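Local coordinates for putative fimbriae assembly chaperone (Salmonella typhimurium, PDB 2CO7), which probably acts as the periplasmic chaperone SafB of a fimbrial assembly system, helping pilus subunits to fold and holding them ready for assembly, at residues L32-P37 with S74-V79; P37-I42 with L68-Q73. One frame throughout, in Å; residues are numbered along the deposited sequence. Where two conformers were deposited one is given.

Overall arrangement
The chain first lays down strand 10-16 and strand 20-24, then reaches strand 30-35, where contact 1 begins. Loop 37-42 leads on into strand 42-50, and strand 59-68 brings the chain back to loop 68-73, so contact 2 closes a loop nested within the larger one closed by contact 1. Both contacts lie in the PapD-like N-terminal domain, their centres about 13 Å apart, and they share Pro37. Contact 1 joins strands 30-35 and 73-80; contact 2 joins loops 37-42 and 68-73, where strands 42-50 and 59-68 meet them. Between the contacts Asn36 N probably bonds to Gln72 O, and Ser33 OG to Gln73 NE2.

Contact 1. Residues L32-P37 with S74-V79; sequences LSVSNP and SQLRIV
Leu32 and Val34 each pair with the opposite strand through two backbone hydrogen bonds, the short segments 32-35 and 74-79 running antiparallel with 142° between their directions. Leu32 faces Leu76 and Val34 faces Ser74, both as hydrogen-bonded pairs; Leu76 N reaches Leu32 O at 2.8 Å, and Val34 N lies 2.8 Å from Ser74 O. Between them Ser33 and Gln75 form a non-hydrogen-bonded pair, where the CA atoms of the two strands come nearest, 4.3 Å between Ser33 CA and Gln75 CA. Here Ser33 CA also makes a CA-H...O contact with Ser74 O at 3.3 Å. On the face bearing Ser33 and Gln75, the glutamine starts with CG anti to its own carbonyl carbon (chi1 -58°) and the chain bends at chi2, and its amide end lies over the serine backbone and CB. Its NE2 comes to 3.4 Å from Ser33 N, two donors that only pack, and Ser33 OG is hydrogen-bonded to the side chain of Gln73, just before the segment 74-79. The pair belongs to the immunoglobulin-like beta fold of the PapD-type N-terminal domain, in which strand 30-35 sits between strands 10-16 and 73-80. The other face turns into the interior of the domain. There the side chains of Val34 and Leu76 cross obliquely, with Val34 CG1 4.0 Å from Leu76 CD2. The same CG1 lies 4.1 Å from Ser74 CB, so one methyl branch touches both Ser74 and Leu76, the two residues flanking Gln75. Farther along, Leu32 CB meets the CD1 end of Ile78 at 4.3 Å. Phe66 of strand 59-68 packs against Val34 and Leu76, while Val95 and Ile97 of strand 91-100 cover this apolar row from across the domain. Val14 of strand 10-16 adds a further contact to Val34.

Contact 2. Residues P37-I42 with L68-Q73; sequences PQNYPI and LEANQQ
Leu68 and Ile42 pair where two adjacent strands of the immunoglobulin-like N-terminal domain meet their loops, as an antiparallel hydrogen-bonded pair with both backbone bonds formed. Their side chains run alongside each other in the same direction, Ile42 CG1 standing 4.0 Å from Leu68 CB. This branch of the isoleucine sits between its backbone N and carbonyl carbon (chi1 67°). Asn36 touches both side chains, and Phe12 of strand 10-16 also packs on Ile42. Beyond the pair, Pro41 CA makes a CA-H...O contact of 3.1 Å with Leu68 O, the carbonyl that also accepts from Ile42 N. The chain then reverses in a type II beta turn from Glu69 to Gln72, with Ala70 and Asn71 at its two central positions. Asn71 N donates to Gln38 O at 3.1 Å, the bond bent to 141° at the hydrogen, and Ala70 CA lies 3.3 Å from the same oxygen. The side chain of Asn71 leans toward the 37-39 backbone, next to that of Asn39, with their amide planes 59° apart. The methyl of Ala70 rests on the Asn39-Tyr40 peptide, its CB 3.4 Å from Tyr40 N.

Contact 1. Residues L32-P37 with S74-V79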
loop_
_atom_site.group_PDB
_atom_site.type_symbol
_atom_site.label_atom_id
_atom_site.label_comp_id
_atom_site.label_asym_id
_atom_site.label_seq_id
_atom_site.Cartn_x
_atom_site.Cartn_y
_atom_site.Cartn_z
ATOM N N LEU B 32 -14.909 -6.044 7.197
ATOM C CA LEU B 32 -13.517 -5.634 7.498
ATOM C C LEU B 32 -13.618 -4.637 8.653
ATOM O O LEU B 32 -14.322 -3.640 8.540
ATOM C CB LEU B 32 -12.878 -4.971 6.278
ATOM C CG LEU B 32 -11.470 -4.380 6.482
ATOM C CD1 LEU B 32 -10.435 -5.418 6.916
ATOM C CD2 LEU B 32 -11.044 -3.665 5.170
ATOM N N SER B 33 -12.977 -4.930 9.783
ATOM C CA SER B 33 -13.001 -4.010 10.924
ATOM C C SER B 33 -12.055 -2.826 10.646
ATOM O O SER B 33 -11.002 -3.002 10.061
ATOM C CB SER B 33 -12.586 -4.773 12.184
ATOM O OG SER B 33 -12.540 -3.959 13.333
ATOM N N VAL B 34 -12.439 -1.631 11.082
ATOM C CA VAL B 34 -11.567 -0.447 10.995
ATOM C C VAL B 34 -11.629 0.230 12.360
ATOM O O VAL B 34 -12.717 0.405 12.912
ATOM C CB VAL B 34 -12.072 0.571 9.897
ATOM C CG1 VAL B 34 -13.482 1.001 10.191
ATOM C CG2 VAL B 34 -11.123 1.789 9.757
ATOM N N SER B 35 -10.460 0.573 12.901
ATOM C CA SER B 35 -10.380 1.274 14.180
ATOM C C SER B 35 -9.552 2.533 14.067
ATOM O O SER B 35 -8.627 2.595 13.271
ATOM C CB SER B 35 -9.812 0.356 15.284
ATOM O OG SER B 35 -10.512 -0.896 15.305
ATOM N N ASN B 36 -9.912 3.524 14.888
ATOM C CA ASN B 36 -9.207 4.794 14.995
ATOM C C ASN B 36 -8.288 4.766 16.218
ATOM O O ASN B 36 -8.763 4.922 17.333
ATOM C CB ASN B 36 -10.269 5.902 15.170
ATOM C CG ASN B 36 -9.679 7.253 15.445
ATOM O OD1 ASN B 36 -10.374 8.167 15.909
ATOM N ND2 ASN B 36 -8.396 7.401 15.184
ATOM N N PRO B 37 -6.973 4.610 16.024
ATOM C CA PRO B 37 -6.027 4.628 17.168
ATOM C C PRO B 37 -5.820 5.970 17.851
ATOM O O PRO B 37 -5.235 6.022 18.954
ATOM C CB PRO B 37 -4.689 4.193 16.550
ATOM C CG PRO B 37 -4.857 4.230 15.113
ATOM C CD PRO B 37 -6.303 4.358 14.738
ATOM N N SER B 74 -15.151 -0.087 14.344
ATOM C CA SER B 74 -16.358 -0.235 13.548
ATOM C C SER B 74 -16.125 -1.358 12.527
ATOM O O SER B 74 -14.989 -1.792 12.328
ATOM C CB SER B 74 -16.643 1.047 12.779
ATOM O OG SER B 74 -17.979 0.996 12.303
ATOM N N GLN B 75 -17.207 -1.790 11.883
ATOM C CA GLN B 75 -17.132 -2.784 10.822
ATOM C C GLN B 75 -17.604 -2.184 9.517
ATOM O O GLN B 75 -18.587 -1.425 9.473
ATOM C CB GLN B 75 -18.009 -4.000 11.160
ATOM C CG GLN B 75 -17.676 -4.692 12.455
ATOM C CD GLN B 75 -16.444 -5.605 12.384
ATOM O OE1 GLN B 75 -15.953 -6.056 13.426
ATOM N NE2 GLN B 75 -15.944 -5.880 11.177
ATOM N N LEU B 76 -16.911 -2.516 8.445
ATOM C CA LEU B 76 -17.373 -2.151 7.140
ATOM C C LEU B 76 -17.940 -3.392 6.528
ATOM O O LEU B 76 -17.368 -4.460 6.700
ATOM C CB LEU B 76 -16.207 -1.685 6.316
ATOM C CG LEU B 76 -15.358 -0.611 6.977
ATOM C CD1 LEU B 76 -14.229 -0.277 6.043
ATOM C CD2 LEU B 76 -16.230 0.620 7.317
ATOM N N ARG B 77 -19.051 -3.258 5.814
ATOM C CA ARG B 77 -19.614 -4.355 5.061
ATOM C C ARG B 77 -19.237 -4.179 3.596
ATOM O O ARG B 77 -19.447 -3.108 3.027
ATOM C CB ARG B 77 -21.137 -4.275 5.184
ATOM C CG ARG B 77 -21.907 -5.157 4.213
ATOM C CD ARG B 77 -22.111 -6.577 4.743
ATOM N NE ARG B 77 -23.337 -7.142 4.181
ATOM C CZ ARG B 77 -23.580 -8.447 4.061
ATOM N NH1 ARG B 77 -22.677 -9.334 4.469
ATOM N NH2 ARG B 77 -24.727 -8.865 3.536
ATOM N N ILE B 78 -18.759 -5.243 2.966
ATOM C CA ILE B 78 -18.388 -5.195 1.545
ATOM C C ILE B 78 -19.310 -6.153 0.783
ATOM O O ILE B 78 -19.415 -7.298 1.165
ATOM C CB ILE B 78 -16.926 -5.665 1.349
ATOM C CG1 ILE B 78 -15.946 -4.807 2.170
ATOM C CG2 ILE B 78 -16.592 -5.669 -0.156
ATOM C CD1 ILE B 78 -14.552 -5.420 2.364
ATOM N N VAL B 79 -19.971 -5.690 -0.284
ATOM C CA VAL B 79 -20.956 -6.536 -0.980
ATOM C C VAL B 79 -20.741 -6.403 -2.489
ATOM O O VAL B 79 -20.503 -5.296 -2.985
ATOM C CB VAL B 79 -22.441 -6.200 -0.561
ATOM C CG1 VAL B 79 -22.698 -6.454 0.922
ATOM C CG2 VAL B 79 -22.797 -4.754 -0.887
#

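Contact 2. Residues P37-I42 with L68-Q73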
loop_
_atom_site.group_PDB
_atom_site.type_symbol
_atom_site.label_atom_id
_atom_site.label_comp_id
_atom_site.label_asym_id
_atom_site.label_seq_id
_atom_site.Cartn_x
_atom_site.Cartn_y
_atom_site.Cartn_z
ATOM N N PRO B 37 -6.973 4.610 16.024
ATOM C CA PRO B 37 -6.027 4.628 17.168
ATOM C C PRO B 37 -5.820 5.970 17.851
ATOM O O PRO B 37 -5.235 6.022 18.954
ATOM C CB PRO B 37 -4.689 4.193 16.550
ATOM C CG PRO B 37 -4.857 4.230 15.113
ATOM C CD PRO B 37 -6.303 4.358 14.738
ATOM N N GLN B 38 -6.280 7.043 17.218
ATOM C CA GLN B 38 -6.083 8.394 17.729
ATOM C C GLN B 38 -7.056 8.709 18.829
ATOM O O GLN B 38 -8.180 8.212 18.831
ATOM C CB GLN B 38 -6.265 9.422 16.608
ATOM C CG GLN B 38 -5.031 9.560 15.686
ATOM C CD GLN B 38 -4.798 8.385 14.701
ATOM O OE1 GLN B 38 -3.666 7.956 14.535
ATOM N NE2 GLN B 38 -5.853 7.887 14.049
ATOM N N ASN B 39 -6.620 9.567 19.746
ATOM C CA ASN B 39 -7.448 10.024 20.853
ATOM C C ASN B 39 -8.253 11.269 20.476
ATOM O O ASN B 39 -8.416 12.195 21.275
ATOM C CB ASN B 39 -6.596 10.284 22.106
ATOM C CG ASN B 39 -7.401 10.155 23.383
ATOM O OD1 ASN B 39 -8.525 9.633 23.357
ATOM N ND2 ASN B 39 -6.838 10.614 24.496
ATOM N N TYR B 40 -8.747 11.273 19.242
ATOM C CA TYR B 40 -9.573 12.344 18.698
ATOM C C TYR B 40 -10.285 11.790 17.455
ATOM O O TYR B 40 -9.877 10.766 16.928
ATOM C CB TYR B 40 -8.709 13.570 18.339
ATOM C CG TYR B 40 -7.518 13.309 17.427
ATOM C CD1 TYR B 40 -7.677 13.212 16.048
ATOM C CD2 TYR B 40 -6.213 13.234 17.951
ATOM C CE1 TYR B 40 -6.566 12.991 15.200
ATOM C CE2 TYR B 40 -5.110 13.018 17.118
ATOM C CZ TYR B 40 -5.297 12.930 15.748
ATOM O OH TYR B 40 -4.207 12.751 14.930
ATOM N N PRO B 41 -11.359 12.460 16.990
ATOM C CA PRO B 41 -12.156 11.916 15.879
ATOM C C PRO B 41 -11.439 12.043 14.521
ATOM O O PRO B 41 -10.674 12.998 14.305
ATOM C CB PRO B 41 -13.435 12.794 15.880
ATOM C CG PRO B 41 -13.331 13.671 17.073
ATOM C CD PRO B 41 -11.884 13.761 17.450
ATOM N N ILE B 42 -11.673 11.072 13.655
ATOM C CA ILE B 42 -11.188 11.096 12.280
ATOM C C ILE B 42 -12.314 10.852 11.289
ATOM O O ILE B 42 -13.322 10.258 11.626
ATOM C CB ILE B 42 -10.064 10.071 12.037
ATOM C CG1 ILE B 42 -10.578 8.644 12.152
ATOM C CG2 ILE B 42 -8.894 10.348 12.959
ATOM C CD1 ILE B 42 -9.553 7.533 11.730
ATOM N N LEU B 68 -15.113 8.341 12.771
ATOM C CA LEU B 68 -14.776 7.546 13.961
ATOM C C LEU B 68 -14.406 8.431 15.133
ATOM O O LEU B 68 -13.587 9.329 14.988
ATOM C CB LEU B 68 -13.643 6.581 13.654
ATOM C CG LEU B 68 -14.009 5.424 12.715
ATOM C CD1 LEU B 68 -12.728 4.631 12.476
ATOM C CD2 LEU B 68 -15.134 4.555 13.289
ATOM N N GLU B 69 -15.033 8.196 16.297
ATOM C CA GLU B 69 -14.623 8.871 17.517
ATOM C C GLU B 69 -13.251 8.340 17.935
ATOM O O GLU B 69 -12.786 7.314 17.404
ATOM C CB GLU B 69 -15.642 8.637 18.651
ATOM C CG GLU B 69 -17.059 9.156 18.370
ATOM C CD GLU B 69 -17.099 10.662 18.084
ATOM O OE1 GLU B 69 -17.483 11.426 18.978
ATOM O OE2 GLU B 69 -16.742 11.087 16.957
ATOM N N ALA B 70 -12.641 9.034 18.898
ATOM C CA ALA B 70 -11.381 8.618 19.529
ATOM C C ALA B 70 -11.510 7.125 19.831
ATOM O O ALA B 70 -12.463 6.716 20.505
ATOM C CB ALA B 70 -11.143 9.415 20.853
ATOM N N ASN B 71 -10.531 6.345 19.384
ATOM C CA ASN B 71 -10.413 4.906 19.721
ATOM C C ASN B 71 -11.599 4.023 19.289
ATOM O O ASN B 71 -11.720 2.878 19.716
ATOM C CB ASN B 71 -10.099 4.704 21.237
ATOM C CG ASN B 71 -9.341 5.885 21.860
ATOM O OD1 ASN B 71 -9.944 6.869 22.321
ATOM N ND2 ASN B 71 -8.047 5.773 21.929
ATOM N N GLN B 72 -12.468 4.534 18.417
ATOM C CA GLN B 72 -13.627 3.777 17.987
ATOM C C GLN B 72 -13.275 2.656 17.031
ATOM O O GLN B 72 -12.446 2.834 16.132
ATOM C CB GLN B 72 -14.689 4.684 17.357
ATOM C CG GLN B 72 -15.991 3.938 16.985
ATOM C CD GLN B 72 -17.074 4.843 16.446
ATOM O OE1 GLN B 72 -16.886 6.042 16.286
ATOM N NE2 GLN B 72 -18.256 4.263 16.210
ATOM N N GLN B 73 -13.945 1.526 17.201
ATOM C CA GLN B 73 -13.803 0.390 16.283
ATOM C C GLN B 73 -15.167 0.142 15.646
ATOM O O GLN B 73 -16.198 0.158 16.325
ATOM C CB GLN B 73 -13.323 -0.860 17.032
ATOM C CG GLN B 73 -13.368 -2.210 16.231
ATOM C CD GLN B 73 -14.745 -2.874 16.196
ATOM O OE1 GLN B 73 -15.480 -2.887 17.193
ATOM N NE2 GLN B 73 -15.069 -3.501 15.056
#